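Local coordinates for protein Blo t 1 allergen (Blomia tropicalis, PDB 5JT8) that is a mite allergen of the papain family, probably a cysteine protease, seen here as a precursor that still carries its inhibitory propeptide, at residues Y96-A101 against N325-Y330; Y186-F191 against S226-L231; R232-D237 against G318-G323. All coordinates share one frame; numbering follows the deposited sequence.

Contact 1 (Y96-A101 against N325-Y330). Unlike the reference sequence in segment 325-330: Tyr327 (reference Phe). With NAG (2-acetamido-2-deoxy-beta-D-glucopyranose), chain D.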
loop_
_atom_site.group_PDB
_atom_site.type_symbol
_atom_site.label_atom_id
_atom_site.label_comp_id
_atom_site.label_asym_id
_atom_site.label_seq_id
_atom_site.Cartn_x
_atom_site.Cartn_y
_atom_site.Cartn_z
ATOM N N TYR A 96 -10.880 -15.903 1.951
ATOM C CA TYR A 96 -11.034 -15.239 3.237
ATOM C C TYR A 96 -11.373 -13.752 3.055
ATOM O O TYR A 96 -12.270 -13.222 3.719
ATOM C CB TYR A 96 -9.755 -15.414 4.068
ATOM C CG TYR A 96 -9.717 -14.546 5.299
ATOM C CD1 TYR A 96 -10.621 -14.746 6.336
ATOM C CD2 TYR A 96 -8.788 -13.521 5.422
ATOM C CE1 TYR A 96 -10.602 -13.948 7.461
ATOM C CE2 TYR A 96 -8.760 -12.714 6.546
ATOM C CZ TYR A 96 -9.669 -12.933 7.561
ATOM O OH TYR A 96 -9.652 -12.145 8.685
ATOM N N MET A 97 -10.672 -13.091 2.132
ATOM C CA MET A 97 -10.889 -11.668 1.865
ATOM C C MET A 97 -12.260 -11.371 1.244
ATOM O O MET A 97 -12.894 -10.394 1.610
ATOM C CB MET A 97 -9.781 -11.135 0.961
ATOM C CG MET A 97 -8.408 -11.288 1.567
ATOM S SD MET A 97 -7.079 -10.682 0.515
ATOM C CE MET A 97 -7.385 -8.917 0.566
ATOM N N LYS A 98 -12.725 -12.212 0.321
ATOM C CA LYS A 98 -14.036 -11.986 -0.298
ATOM C C LYS A 98 -15.192 -12.146 0.690
ATOM O O LYS A 98 -16.193 -11.428 0.610
ATOM C CB LYS A 98 -14.254 -12.936 -1.483
ATOM C CG LYS A 98 -13.504 -12.552 -2.755
ATOM C CD LYS A 98 -13.457 -13.739 -3.713
ATOM C CE LYS A 98 -12.663 -13.419 -4.965
ATOM N NZ LYS A 98 -12.460 -14.661 -5.776
ATOM N N MET A 99 -15.052 -13.087 1.619
ATOM C CA MET A 99 -16.124 -13.413 2.557
ATOM C C MET A 99 -16.506 -12.242 3.474
ATOM O O MET A 99 -17.654 -12.111 3.890
ATOM C CB MET A 99 -15.711 -14.632 3.384
ATOM C CG MET A 99 -16.680 -15.029 4.479
ATOM S SD MET A 99 -16.149 -16.569 5.256
ATOM C CE MET A 99 -14.394 -16.265 5.470
ATOM N N GLU A 100 -15.557 -11.367 3.770
ATOM C CA GLU A 100 -15.835 -10.275 4.696
ATOM C C GLU A 100 -16.435 -9.018 4.022
ATOM O O GLU A 100 -16.986 -8.147 4.685
ATOM C CB GLU A 100 -14.551 -9.935 5.446
ATOM C CG GLU A 100 -14.050 -11.095 6.321
ATOM C CD GLU A 100 -15.042 -11.504 7.407
ATOM O OE1 GLU A 100 -15.600 -10.607 8.090
ATOM O OE2 GLU A 100 -15.290 -12.724 7.549
ATOM N N ALA A 101 -16.357 -8.943 2.703
ATOM C CA ALA A 101 -16.856 -7.781 1.976
ATOM C C ALA A 101 -18.365 -7.568 2.105
ATOM O O ALA A 101 -19.119 -8.526 2.249
ATOM C CB ALA A 101 -16.488 -7.912 0.510
ATOM N N ASN A 325 -10.146 -1.677 -7.470
ATOM C CA ASN A 325 -11.507 -1.756 -6.932
ATOM C C ASN A 325 -11.878 -3.071 -6.233
ATOM O O ASN A 325 -13.024 -3.244 -5.820
ATOM C CB ASN A 325 -12.534 -1.534 -8.055
ATOM C CG ASN A 325 -12.391 -0.189 -8.736
ATOM O OD1 ASN A 325 -11.369 0.100 -9.360
ATOM N ND2 ASN A 325 -13.436 0.638 -8.637
ATOM N N ASN A 326 -10.953 -4.015 -6.135
ATOM C CA ASN A 326 -11.321 -5.345 -5.654
ATOM C C ASN A 326 -11.644 -5.356 -4.162
ATOM O O ASN A 326 -12.663 -5.898 -3.750
ATOM C CB ASN A 326 -10.207 -6.361 -5.955
ATOM C CG ASN A 326 -10.092 -6.690 -7.442
ATOM O OD1 ASN A 326 -10.940 -6.295 -8.243
ATOM N ND2 ASN A 326 -9.054 -7.443 -7.808
ATOM N N TYR A 327 -10.780 -4.736 -3.366
ATOM C CA TYR A 327 -10.841 -4.854 -1.912
ATOM C C TYR A 327 -10.619 -3.524 -1.227
ATOM O O TYR A 327 -9.539 -3.247 -0.691
ATOM C CB TYR A 327 -9.795 -5.849 -1.397
ATOM C CG TYR A 327 -9.867 -7.209 -2.025
ATOM C CD1 TYR A 327 -10.880 -8.102 -1.683
ATOM C CD2 TYR A 327 -8.917 -7.615 -2.953
ATOM C CE1 TYR A 327 -10.938 -9.363 -2.249
ATOM C CE2 TYR A 327 -8.974 -8.867 -3.530
ATOM C CZ TYR A 327 -9.987 -9.735 -3.176
ATOM O OH TYR A 327 -10.036 -10.978 -3.745
ATOM N N VAL A 328 -11.654 -2.705 -1.230
ATOM C CA VAL A 328 -11.561 -1.379 -0.682
ATOM C C VAL A 328 -12.171 -1.362 0.718
ATOM O O VAL A 328 -13.302 -1.831 0.916
ATOM C CB VAL A 328 -12.262 -0.379 -1.590
ATOM C CG1 VAL A 328 -12.124 1.033 -1.044
ATOM C CG2 VAL A 328 -11.675 -0.481 -3.010
ATOM N N THR A 329 -11.420 -0.825 1.676
ATOM C CA THR A 329 -11.842 -0.835 3.074
ATOM C C THR A 329 -11.674 0.524 3.699
ATOM O O THR A 329 -10.600 1.110 3.601
ATOM C CB THR A 329 -11.025 -1.831 3.909
ATOM O OG1 THR A 329 -11.189 -3.147 3.381
ATOM C CG2 THR A 329 -11.467 -1.796 5.389
ATOM N N TYR A 330 -12.718 1.027 4.356
ATOM C CA TYR A 330 -12.579 2.268 5.118
ATOM C C TYR A 330 -12.684 1.996 6.626
ATOM O O TYR A 330 -13.116 0.919 7.050
ATOM C CB TYR A 330 -13.628 3.304 4.677
ATOM C CG TYR A 330 -15.096 2.958 4.992
ATOM C CD1 TYR A 330 -15.876 2.261 4.084
ATOM C CD2 TYR A 330 -15.697 3.372 6.178
ATOM C CE1 TYR A 330 -17.215 1.972 4.347
ATOM C CE2 TYR A 330 -17.040 3.100 6.446
ATOM C CZ TYR A 330 -17.790 2.395 5.518
ATOM O OH TYR A 330 -19.114 2.112 5.757
HETATM C C1 NAG D . -9.048 -19.603 3.284
HETATM C C2 NAG D . -8.699 -21.025 3.766
HETATM C C3 NAG D . -9.957 -21.903 3.812
HETATM C C4 NAG D . -11.075 -21.218 4.580
HETATM C C5 NAG D . -11.318 -19.835 3.990
HETATM C C6 NAG D . -12.392 -19.060 4.717
HETATM C C7 NAG D . -6.377 -21.448 3.076
HETATM C C8 NAG D . -5.490 -22.135 2.083
HETATM N N2 NAG D . -7.696 -21.623 2.907
HETATM O O3 NAG D . -9.648 -23.148 4.434
HETATM O O4 NAG D . -12.278 -21.979 4.515
HETATM O O5 NAG D . -10.108 -19.069 4.077
HETATM O O6 NAG D . -11.866 -18.343 5.826
HETATM O O7 NAG D . -5.929 -20.763 3.992
#

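Contact 2 (Y186-F191 against S226-L231). With NO3 (nitrate ion), chain G.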
loop_
_atom_site.group_PDB
_atom_site.type_symbol
_atom_site.label_atom_id
_atom_site.label_comp_id
_atom_site.label_asym_id
_atom_site.label_seq_id
_atom_site.Cartn_x
_atom_site.Cartn_y
_atom_site.Cartn_z
ATOM N N TYR A 186 -3.431 -8.714 6.294
ATOM C CA TYR A 186 -4.730 -8.184 5.937
ATOM C C TYR A 186 -4.926 -6.898 6.685
ATOM O O TYR A 186 -4.769 -6.871 7.898
ATOM C CB TYR A 186 -5.821 -9.192 6.271
ATOM C CG TYR A 186 -5.527 -10.541 5.673
ATOM C CD1 TYR A 186 -5.775 -10.782 4.329
ATOM C CD2 TYR A 186 -4.974 -11.570 6.436
ATOM C CE1 TYR A 186 -5.498 -12.007 3.756
ATOM C CE2 TYR A 186 -4.690 -12.812 5.865
ATOM C CZ TYR A 186 -4.957 -13.019 4.523
ATOM O OH TYR A 186 -4.690 -14.228 3.923
ATOM N N SER A 187 -5.227 -5.826 5.963
ATOM C CA SER A 187 -5.447 -4.543 6.606
ATOM C C SER A 187 -6.708 -4.616 7.473
ATOM O O SER A 187 -6.816 -3.911 8.460
ATOM C CB SER A 187 -5.565 -3.400 5.566
ATOM O OG SER A 187 -4.324 -3.094 4.921
ATOM N N THR A 188 -7.675 -5.450 7.098
ATOM C CA THR A 188 -8.890 -5.585 7.906
ATOM C C THR A 188 -8.535 -6.140 9.288
ATOM O O THR A 188 -9.044 -5.680 10.307
ATOM C CB THR A 188 -9.943 -6.504 7.247
ATOM O OG1 THR A 188 -9.313 -7.720 6.844
ATOM C CG2 THR A 188 -10.569 -5.817 6.020
ATOM N N GLU A 189 -7.636 -7.110 9.300
ATOM C CA GLU A 189 -7.157 -7.677 10.535
ATOM C C GLU A 189 -6.429 -6.619 11.346
ATOM O O GLU A 189 -6.545 -6.592 12.569
ATOM C CB GLU A 189 -6.262 -8.863 10.252
ATOM C CG GLU A 189 -7.011 -10.111 9.745
ATOM C CD GLU A 189 -7.940 -10.736 10.787
ATOM O OE1 GLU A 189 -9.102 -10.298 10.888
ATOM O OE2 GLU A 189 -7.517 -11.670 11.506
ATOM N N ALA A 190 -5.712 -5.728 10.661
ATOM C CA ALA A 190 -5.002 -4.650 11.338
ATOM C C ALA A 190 -5.967 -3.683 12.026
ATOM O O ALA A 190 -5.749 -3.292 13.174
ATOM C CB ALA A 190 -4.104 -3.901 10.337
ATOM N N PHE A 191 -7.028 -3.280 11.316
ATOM C CA PHE A 191 -8.043 -2.413 11.906
ATOM C C PHE A 191 -8.703 -3.090 13.092
ATOM O O PHE A 191 -8.986 -2.445 14.093
ATOM C CB PHE A 191 -9.109 -2.038 10.880
ATOM C CG PHE A 191 -8.643 -1.056 9.865
ATOM C CD1 PHE A 191 -7.996 0.114 10.260
ATOM C CD2 PHE A 191 -8.819 -1.308 8.518
ATOM C CE1 PHE A 191 -7.553 1.020 9.322
ATOM C CE2 PHE A 191 -8.382 -0.404 7.564
ATOM C CZ PHE A 191 -7.753 0.763 7.960
ATOM N N SER A 226 -12.871 2.707 15.798
ATOM C CA SER A 226 -14.015 2.036 16.406
ATOM C C SER A 226 -14.653 1.007 15.477
ATOM O O SER A 226 -15.461 0.183 15.908
ATOM C CB SER A 226 -15.067 3.052 16.790
ATOM O OG SER A 226 -15.773 3.437 15.627
ATOM N N GLY A 227 -14.321 1.078 14.192
ATOM C CA GLY A 227 -14.916 0.169 13.229
ATOM C C GLY A 227 -14.289 0.308 11.860
ATOM O O GLY A 227 -13.501 1.227 11.599
ATOM N N TYR A 228 -14.627 -0.626 10.981
ATOM C CA TYR A 228 -14.158 -0.584 9.607
ATOM C C TYR A 228 -15.131 -1.357 8.732
ATOM O O TYR A 228 -15.877 -2.203 9.222
ATOM C CB TYR A 228 -12.753 -1.173 9.496
ATOM C CG TYR A 228 -12.684 -2.635 9.867
ATOM C CD1 TYR A 228 -12.501 -3.026 11.185
ATOM C CD2 TYR A 228 -12.806 -3.630 8.898
ATOM C CE1 TYR A 228 -12.424 -4.367 11.527
ATOM C CE2 TYR A 228 -12.741 -4.977 9.238
ATOM C CZ TYR A 228 -12.552 -5.337 10.542
ATOM O OH TYR A 228 -12.477 -6.671 10.874
ATOM N N GLN A 229 -15.145 -1.062 7.441
ATOM C CA GLN A 229 -16.056 -1.768 6.540
ATOM C C GLN A 229 -15.412 -1.964 5.187
ATOM O O GLN A 229 -14.931 -1.015 4.578
ATOM C CB GLN A 229 -17.379 -1.008 6.385
ATOM C CG GLN A 229 -18.328 -1.614 5.320
ATOM C CD GLN A 229 -18.940 -2.946 5.755
ATOM O OE1 GLN A 229 -19.556 -3.038 6.823
ATOM N NE2 GLN A 229 -18.771 -3.983 4.929
ATOM N N GLN A 230 -15.409 -3.201 4.720
ATOM C CA GLN A 230 -14.867 -3.519 3.408
ATOM C C GLN A 230 -15.955 -3.462 2.379
ATOM O O GLN A 230 -16.987 -4.106 2.557
ATOM C CB GLN A 230 -14.242 -4.896 3.409
ATOM C CG GLN A 230 -13.992 -5.471 2.033
ATOM C CD GLN A 230 -13.039 -6.652 2.092
ATOM O OE1 GLN A 230 -12.300 -6.803 3.055
ATOM N NE2 GLN A 230 -13.062 -7.495 1.071
ATOM N N LEU A 231 -15.736 -2.699 1.313
ATOM C CA LEU A 231 -16.751 -2.543 0.277
ATOM C C LEU A 231 -16.904 -3.824 -0.564
ATOM O O LEU A 231 -16.051 -4.722 -0.545
ATOM C CB LEU A 231 -16.428 -1.357 -0.644
ATOM C CG LEU A 231 -16.353 0.084 -0.100
ATOM C CD1 LEU A 231 -16.173 1.077 -1.269
ATOM C CD2 LEU A 231 -17.578 0.471 0.726
HETATM N N NO3 G . -7.719 -6.431 3.588
HETATM O O1 NO3 G . -7.375 -5.273 3.957
HETATM O O2 NO3 G . -7.350 -7.414 4.280
HETATM O O3 NO3 G . -8.429 -6.603 2.547
#

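Contact 3 (R232-D237 against G318-G323). Unlike the reference sequence in segment 232-237: His234 (reference Gln). With NO3 (nitrate ion), chain J.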
loop_
_atom_site.group_PDB
_atom_site.type_symbol
_atom_site.label_atom_id
_atom_site.label_comp_id
_atom_site.label_asym_id
_atom_site.label_seq_id
_atom_site.Cartn_x
_atom_site.Cartn_y
_atom_site.Cartn_z
ATOM N N ARG A 232 -18.022 -3.886 -1.280
ATOM C CA ARG A 232 -18.327 -4.946 -2.237
ATOM C C ARG A 232 -17.164 -5.184 -3.207
ATOM O O ARG A 232 -16.557 -4.226 -3.680
ATOM C CB ARG A 232 -19.602 -4.558 -2.996
ATOM C CG ARG A 232 -19.903 -5.363 -4.226
ATOM C CD ARG A 232 -21.083 -4.760 -4.977
ATOM N NE ARG A 232 -21.256 -5.424 -6.260
ATOM C CZ ARG A 232 -20.824 -4.943 -7.420
ATOM N NH1 ARG A 232 -20.217 -3.766 -7.476
ATOM N NH2 ARG A 232 -21.019 -5.632 -8.532
ATOM N N TYR A 233 -16.842 -6.453 -3.462
ATOM C CA TYR A 233 -15.858 -6.837 -4.472
ATOM C C TYR A 233 -16.223 -6.192 -5.803
ATOM O O TYR A 233 -17.403 -6.137 -6.158
ATOM C CB TYR A 233 -15.790 -8.369 -4.611
ATOM C CG TYR A 233 -14.669 -8.876 -5.514
ATOM C CD1 TYR A 233 -13.348 -8.896 -5.072
ATOM C CD2 TYR A 233 -14.935 -9.345 -6.809
ATOM C CE1 TYR A 233 -12.314 -9.364 -5.893
ATOM C CE2 TYR A 233 -13.910 -9.813 -7.631
ATOM C CZ TYR A 233 -12.602 -9.815 -7.168
ATOM O OH TYR A 233 -11.578 -10.270 -7.974
ATOM N N HIS A 234 -15.224 -5.685 -6.523
ATOM C CA HIS A 234 -15.471 -4.956 -7.774
ATOM C C HIS A 234 -16.380 -3.742 -7.571
ATOM O O HIS A 234 -17.282 -3.511 -8.372
ATOM C CB HIS A 234 -16.115 -5.855 -8.849
ATOM C CG HIS A 234 -15.148 -6.713 -9.603
ATOM N ND1 HIS A 234 -13.803 -6.765 -9.310
ATOM C CD2 HIS A 234 -15.338 -7.561 -10.642
ATOM C CE1 HIS A 234 -13.204 -7.607 -10.135
ATOM N NE2 HIS A 234 -14.116 -8.106 -10.953
ATOM N N SER A 235 -16.170 -2.977 -6.513
ATOM C CA SER A 235 -16.980 -1.777 -6.340
ATOM C C SER A 235 -16.784 -0.825 -7.511
ATOM O O SER A 235 -15.722 -0.797 -8.149
ATOM C CB SER A 235 -16.637 -1.080 -5.024
ATOM O OG SER A 235 -17.324 -1.710 -3.959
ATOM N N SER A 236 -17.827 -0.069 -7.814
ATOM C CA SER A 236 -17.741 0.957 -8.832
ATOM C C SER A 236 -16.802 2.069 -8.373
ATOM O O SER A 236 -16.615 2.277 -7.169
ATOM C CB SER A 236 -19.120 1.533 -9.114
ATOM O OG SER A 236 -19.620 2.087 -7.922
ATOM N N ASP A 237 -16.237 2.793 -9.335
ATOM C CA ASP A 237 -15.389 3.943 -9.030
ATOM C C ASP A 237 -16.159 4.939 -8.166
ATOM O O ASP A 237 -15.641 5.493 -7.203
ATOM C CB ASP A 237 -14.921 4.631 -10.332
ATOM C CG ASP A 237 -13.868 3.823 -11.091
ATOM O OD1 ASP A 237 -13.430 2.757 -10.590
ATOM O OD2 ASP A 237 -13.451 4.276 -12.188
ATOM N N GLY A 318 -11.654 3.858 -14.011
ATOM C CA GLY A 318 -12.604 3.412 -15.022
ATOM C C GLY A 318 -12.441 1.988 -15.524
ATOM O O GLY A 318 -13.216 1.537 -16.370
ATOM N N HIS A 319 -11.458 1.262 -15.004
ATOM C CA HIS A 319 -11.154 -0.055 -15.561
ATOM C C HIS A 319 -10.707 -1.097 -14.551
ATOM O O HIS A 319 -10.168 -2.137 -14.958
ATOM C CB HIS A 319 -10.064 0.060 -16.627
ATOM C CG HIS A 319 -10.416 0.980 -17.746
ATOM N ND1 HIS A 319 -11.251 0.608 -18.776
ATOM C CD2 HIS A 319 -10.079 2.269 -17.980
ATOM C CE1 HIS A 319 -11.401 1.624 -19.606
ATOM N NE2 HIS A 319 -10.691 2.641 -19.152
ATOM N N ASN A 320 -10.934 -0.834 -13.269
ATOM C CA ASN A 320 -10.416 -1.694 -12.210
ATOM C C ASN A 320 -8.977 -2.045 -12.504
ATOM O O ASN A 320 -8.579 -3.204 -12.432
ATOM C CB ASN A 320 -11.248 -2.986 -12.059
ATOM C CG ASN A 320 -10.810 -3.814 -10.847
ATOM O OD1 ASN A 320 -10.154 -3.292 -9.931
ATOM N ND2 ASN A 320 -11.140 -5.107 -10.852
ATOM N N SER A 321 -8.218 -1.038 -12.912
ATOM C CA SER A 321 -6.832 -1.234 -13.279
ATOM C C SER A 321 -6.065 -1.839 -12.100
ATOM O O SER A 321 -6.174 -1.360 -10.968
ATOM C CB SER A 321 -6.208 0.096 -13.715
ATOM O OG SER A 321 -4.838 -0.073 -13.993
ATOM N N LEU A 322 -5.329 -2.911 -12.372
ATOM C CA LEU A 322 -4.528 -3.578 -11.349
ATOM C C LEU A 322 -5.330 -4.025 -10.119
ATOM O O LEU A 322 -4.766 -4.154 -9.049
ATOM C CB LEU A 322 -3.390 -2.656 -10.892
ATOM C CG LEU A 322 -2.347 -2.256 -11.931
ATOM C CD1 LEU A 322 -1.668 -0.985 -11.495
ATOM C CD2 LEU A 322 -1.306 -3.365 -12.118
ATOM N N GLY A 323 -6.639 -4.222 -10.269
ATOM C CA GLY A 323 -7.486 -4.666 -9.167
ATOM C C GLY A 323 -7.722 -3.658 -8.041
ATOM O O GLY A 323 -8.100 -4.034 -6.929
HETATM N N NO3 J . -12.393 -2.425 -19.510
HETATM O O1 NO3 J . -12.208 -1.829 -20.612
HETATM O O2 NO3 J . -12.414 -3.688 -19.478
HETATM O O3 NO3 J . -12.552 -1.761 -18.442
HETATM O O HOH W 1 -13.519 0.560 -12.233
#

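Contact 1 (Y96-A101 against N325-Y330)
Met97 lies across one face of the Tyr327 ring, the two side chains running at about a right angle. Its chain is straight as far as the sulfur and turns at the last torsion (chi3 69°), which lays the CE methyl over the ring: CE is 4.1 Å from the ring centroid and 15° off the normal, a CH-pi contact displaced toward the rim. Met97 SD sits 4.8 Å from the same centroid, making this a Met-aromatic contact as well. Nearer the helix backbone, Met97 CB packs over the rim of that same face, 3.8 Å from Tyr327 CE1. Lys98 approaches at the ring edge instead, its CG near the ring plane and its extended chain carrying CE to 3.8 Å from Tyr327 OH; its ammonium makes a cation-pi contact with Tyr233. On another side of the helix the Asn93-linked glycan rests against Met99, whose CE is 3.3 Å from NAG O6. The contact joins helix 94-100, probably part of the proregion, to the loop leading into strand 329-332 of the protease. Met97 also touches Tyr253 of strand 250-254 and Tyr186, while Tyr327 packs on Gln230 of strand 227-230 and meets the ring of Tyr233.

Contact 2 (Y186-F191 against S226-L231)
Thr188 and Phe191, one turn apart at the start of helix 187-196, pack against Tyr228 of strand 227-230, which passes 9.0 Å from the helix axis and runs nearly antiparallel to it (162°). Tyr186 holds the N-cap position, and the edge of its ring meets a nitrate ion, probably from the crystallisation liquor, settled at the helix start. The OH of Tyr186 is tied to the backbone N of Asn93. Ser187 bonds through OG to Trp138 O and through its backbone N to Tyr253 OH. Within this segment Thr188 does most of the touching. Its amide makes weak hydrogen bonds to the nitrate, the nearer at 3.2 Å from Thr188 N to nitrate O1; the amide N-H of Thr188 at the helix start would favour an anion here. On the strand side, Thr188 O lies over the face of the Tyr228 ring, 3.5 Å from CZ, and Thr188 CB approaches Tyr228 CE2 at 3.8 Å. Thr188 CG2, beside the backbone N because chi1 is 49°, comes within 3.6 Å of Gln230 OE1. Glu189 turns to Lys192 in a salt bridge. Phe191 closes the patch with its CB, 3.5 Å from Tyr228 CD1, while its ring leads off to Ala142 and Val145 of helix 139-154. Helix 187-196 is thus wedged between helix 139-154 and the two-stranded antiparallel sheet, with Thr188 touching Thr329 and Phe191 touching Ala331 on strand 329-332.

Contact 3 (R232-D237 against G318-G323)
Two irregular loops pass each other with Asp237 and Gly318 6.6 Å apart between CA atoms and His234 and Asn320 7.5 Å apart, the first loop having just folded through a type II turn from Arg232 to Ser235. Asp237 reaches across with its carboxylate: OD2 takes a weak, bent hydrogen bond from Gly318 N at 2.6 Å (124° at the hydrogen). The other oxygen, OD1, accepts a hydrogen bond from a water at 2.7 Å, and this water in turn accepts from Asn320 N at 3.1 Å. Asn325 ND2 is a further donor to Asp237 OD1, so the carboxylate is linked to Gly318 N and Asn325 ND2 directly and to Asn320 N through the water. His234 meets Asn320 by packing, its CE1 3.3 Å from Asn320 ND2, with ring and amide planes steeply inclined at 74°. Asn320 CG is anti to the backbone N (chi1 -173°), which sends the amide toward the histidine. Its polar ends are used on Asn325 and Asn326: OD1 accepts from Asn325 N and ND2 donates to Asn326 OD1. That same Asn326 oxygen has a weak hydrogen bond with His234 ND1. Away from the contact, His319 ND1 bonds to a nitrate oxygen, O3, at 2.7 Å. The chemistry is therefore polar and mostly indirect: besides one weak direct bond, the loops are joined through a shared water and through Asn325 and Asn326.

In the fold
Contacts 1 and 2 lie 9 Å apart between centres and meet at the two-stranded sheet: segment 226-231 carries strand 227-230, and segment 325-330 leads into strand 329-332. Contact 3 is 11 Å from contact 1 and 18 Å from contact 2; segment 232-237 directly follows 226-231. Contacts 2 and 3 come in series, and both are nested within the loop closed by contact 1. The backbone pairs Val328 O-Leu231 N and Tyr330 O-Gln229 N join contacts 1 and 2, as does the weak bond Gln230 NE2-Met97 O; Asn325 and Asn326 connect contact 1 to contact 3. Helix 94-100, probably from the proregion, is thus docked onto a patch of the protease assembled from segments far apart in sequence.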